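Local coordinates for protein Baccell_00875 (Bacteroides cellulosilyticus DSM 14838, PDB 5NO8) that is a polysaccharide lyase that probably removes rhamnose caps from complex arabinogalactan proteins by cleaving the rhamnose-glucuronic acid linkage, at residues Val574-Asn579 / Ser632-Arg637. Residues are numbered along the deposited sequence; the frame is centred on the assembly and turned at random.
Sequences VLEAFN and SSYQKR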
loop_
_atom_site.group_PDB
_atom_site.type_symbol
_atom_site.label_atom_id
_atom_site.label_comp_id
_atom_site.label_asym_id
_atom_site.label_seq_id
_atom_site.Cartn_x
_atom_site.Cartn_y
_atom_site.Cartn_z
ATOM N N VAL A 574 -7.531 11.869 -6.962
ATOM C CA VAL A 574 -7.995 10.506 -6.915
ATOM C C VAL A 574 -6.824 9.534 -6.667
ATOM O O VAL A 574 -6.942 8.586 -5.868
ATOM C CB VAL A 574 -8.833 10.187 -8.185
ATOM C CG1 VAL A 574 -9.157 8.727 -8.302
ATOM C CG2 VAL A 574 -10.114 11.022 -8.172
ATOM N N LEU A 575 -5.675 9.797 -7.291
ATOM C CA LEU A 575 -4.492 8.982 -7.028
ATOM C C LEU A 575 -3.940 9.198 -5.626
ATOM O O LEU A 575 -3.531 8.227 -4.944
ATOM C CB LEU A 575 -3.382 9.290 -8.037
ATOM C CG LEU A 575 -2.101 8.487 -7.844
ATOM C CD1 LEU A 575 -2.392 7.021 -7.916
ATOM C CD2 LEU A 575 -1.077 8.843 -8.902
ATOM N N GLU A 576 -3.915 10.447 -5.191
ATOM C CA GLU A 576 -3.378 10.783 -3.875
ATOM C C GLU A 576 -4.208 10.230 -2.737
ATOM O O GLU A 576 -3.670 9.990 -1.650
ATOM C CB GLU A 576 -3.185 12.295 -3.702
ATOM C CG GLU A 576 -2.119 12.833 -4.651
ATOM C CD GLU A 576 -1.777 14.282 -4.415
ATOM O OE1 GLU A 576 -1.728 14.703 -3.236
ATOM O OE2 GLU A 576 -1.518 14.995 -5.401
ATOM N N ALA A 577 -5.490 9.975 -2.989
ATOM C CA ALA A 577 -6.374 9.434 -1.952
ATOM C C ALA A 577 -6.000 8.009 -1.494
ATOM O O ALA A 577 -6.333 7.600 -0.372
ATOM C CB ALA A 577 -7.824 9.484 -2.419
ATOM N N PHE A 578 -5.293 7.270 -2.347
ATOM C CA PHE A 578 -4.822 5.926 -2.008
ATOM C C PHE A 578 -3.740 5.905 -0.924
ATOM O O PHE A 578 -3.453 4.824 -0.393
ATOM C CB PHE A 578 -4.233 5.236 -3.243
ATOM C CG PHE A 578 -5.250 4.776 -4.253
ATOM C CD1 PHE A 578 -5.810 3.504 -4.150
ATOM C CD2 PHE A 578 -5.595 5.575 -5.330
ATOM C CE1 PHE A 578 -6.714 3.057 -5.106
ATOM C CE2 PHE A 578 -6.498 5.121 -6.308
ATOM C CZ PHE A 578 -7.074 3.881 -6.169
ATOM N N ASN A 579 -3.138 7.055 -0.645
ATOM C CA ASN A 579 -1.901 7.144 0.140
ATOM C C ASN A 579 -2.126 7.854 1.462
ATOM O O ASN A 579 -2.714 8.958 1.521
ATOM C CB ASN A 579 -0.850 7.970 -0.592
ATOM C CG ASN A 579 -0.294 7.289 -1.814
ATOM O OD1 ASN A 579 -0.801 6.287 -2.295
ATOM N ND2 ASN A 579 0.756 7.872 -2.347
ATOM N N SER A 632 8.314 21.404 -7.581
ATOM C CA SER A 632 9.351 20.523 -7.055
ATOM C C SER A 632 8.967 19.810 -5.744
ATOM O O SER A 632 9.647 18.848 -5.359
ATOM C CB SER A 632 10.653 21.289 -6.873
ATOM O OG SER A 632 10.510 22.232 -5.834
ATOM N N SER A 633 7.895 20.260 -5.080
ATOM C CA SER A 633 7.370 19.538 -3.913
ATOM C C SER A 633 6.992 18.109 -4.332
ATOM O O SER A 633 7.132 17.185 -3.547
ATOM C CB SER A 633 6.199 20.278 -3.213
ATOM O OG SER A 633 4.972 20.214 -3.957
ATOM N N TYR A 634 6.520 17.937 -5.564
ATOM C CA TYR A 634 6.222 16.616 -6.083
ATOM C C TYR A 634 7.425 15.749 -6.344
ATOM O O TYR A 634 7.327 14.533 -6.159
ATOM C CB TYR A 634 5.288 16.681 -7.293
ATOM C CG TYR A 634 3.856 16.816 -6.840
ATOM C CD1 TYR A 634 3.294 18.070 -6.581
ATOM C CD2 TYR A 634 3.082 15.686 -6.603
ATOM C CE1 TYR A 634 1.975 18.197 -6.126
ATOM C CE2 TYR A 634 1.767 15.802 -6.161
ATOM C CZ TYR A 634 1.225 17.063 -5.926
ATOM O OH TYR A 634 -0.068 17.156 -5.490
ATOM N N GLN A 635 8.563 16.339 -6.730
ATOM C CA GLN A 635 9.783 15.575 -6.831
ATOM C C GLN A 635 10.238 15.054 -5.455
ATOM O O GLN A 635 10.700 13.913 -5.365
ATOM C CB GLN A 635 10.906 16.368 -7.530
ATOM C CG GLN A 635 12.262 15.667 -7.623
ATOM C CD GLN A 635 12.228 14.334 -8.330
ATOM O OE1 GLN A 635 11.350 14.065 -9.156
ATOM N NE2 GLN A 635 13.185 13.477 -8.009
ATOM N N LYS A 636 10.114 15.868 -4.416
ATOM C CA LYS A 636 10.465 15.424 -3.060
ATOM C C LYS A 636 9.529 14.295 -2.623
ATOM O O LYS A 636 9.958 13.325 -1.986
ATOM C CB LYS A 636 10.401 16.572 -2.069
ATOM C CG LYS A 636 11.383 17.686 -2.369
ATOM C CD LYS A 636 12.811 17.210 -2.294
ATOM C CE LYS A 636 13.735 18.399 -2.105
ATOM N NZ LYS A 636 15.154 17.953 -2.192
ATOM N N ARG A 637 8.258 14.416 -2.980
ATOM C CA ARG A 637 7.300 13.342 -2.708
ATOM C C ARG A 637 7.596 12.060 -3.462
ATOM O O ARG A 637 7.571 10.965 -2.889
ATOM C CB ARG A 637 5.883 13.833 -2.917
ATOM C CG ARG A 637 5.518 14.867 -1.869
ATOM C CD ARG A 637 4.194 15.524 -2.188
ATOM N NE ARG A 637 3.099 14.563 -2.086
ATOM C CZ ARG A 637 1.822 14.858 -2.299
ATOM N NH1 ARG A 637 1.451 16.098 -2.649
ATOM N NH2 ARG A 637 0.917 13.902 -2.181
HETATM O O HOH W 1 1.214 10.589 -1.446
#
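Glu576 holds Tyr634 and Arg637 with one carboxylate, a separate oxygen for each. Tyr634 OH donates to Glu576 OE2 at 2.6 Å, on the syn side and 18° out of the carboxylate plane. OE2 lies at the edge of the tyrosine ring. Arg637 NH2 forms a salt bridge with Glu576 OE1 at 3.0 Å. This bond lies close to the guanidinium plane but reaches OE1 from above the carboxylate, and the two flat groups stand 84° apart. Glu576 CG lies anti to the carbonyl carbon, and the chain runs extended beyond it (chi2 -173°), carrying the carboxylate across. Replacing Glu576 by alanine is likely to leave the Tyr634 hydroxyl without this acceptor and take one of two carboxylates from Arg637. The main polar partner of Arg637 is Glu589, whose carboxylate forms a salt bridge with NE. A water accepts from Asn579 ND2 at 2.9 Å and, weakly, from Arg637 NH2. The contact ties the C-terminal end of helix 562-576 to the first turns of helix 632-644. Helix 615-629 lies beside both, with Tyr622 touching Glu576 and Arg637 and meeting the Tyr634 ring edge-to-face, while Ala577 O is hydrogen-bonded to His166 NE2 on strand 163-168.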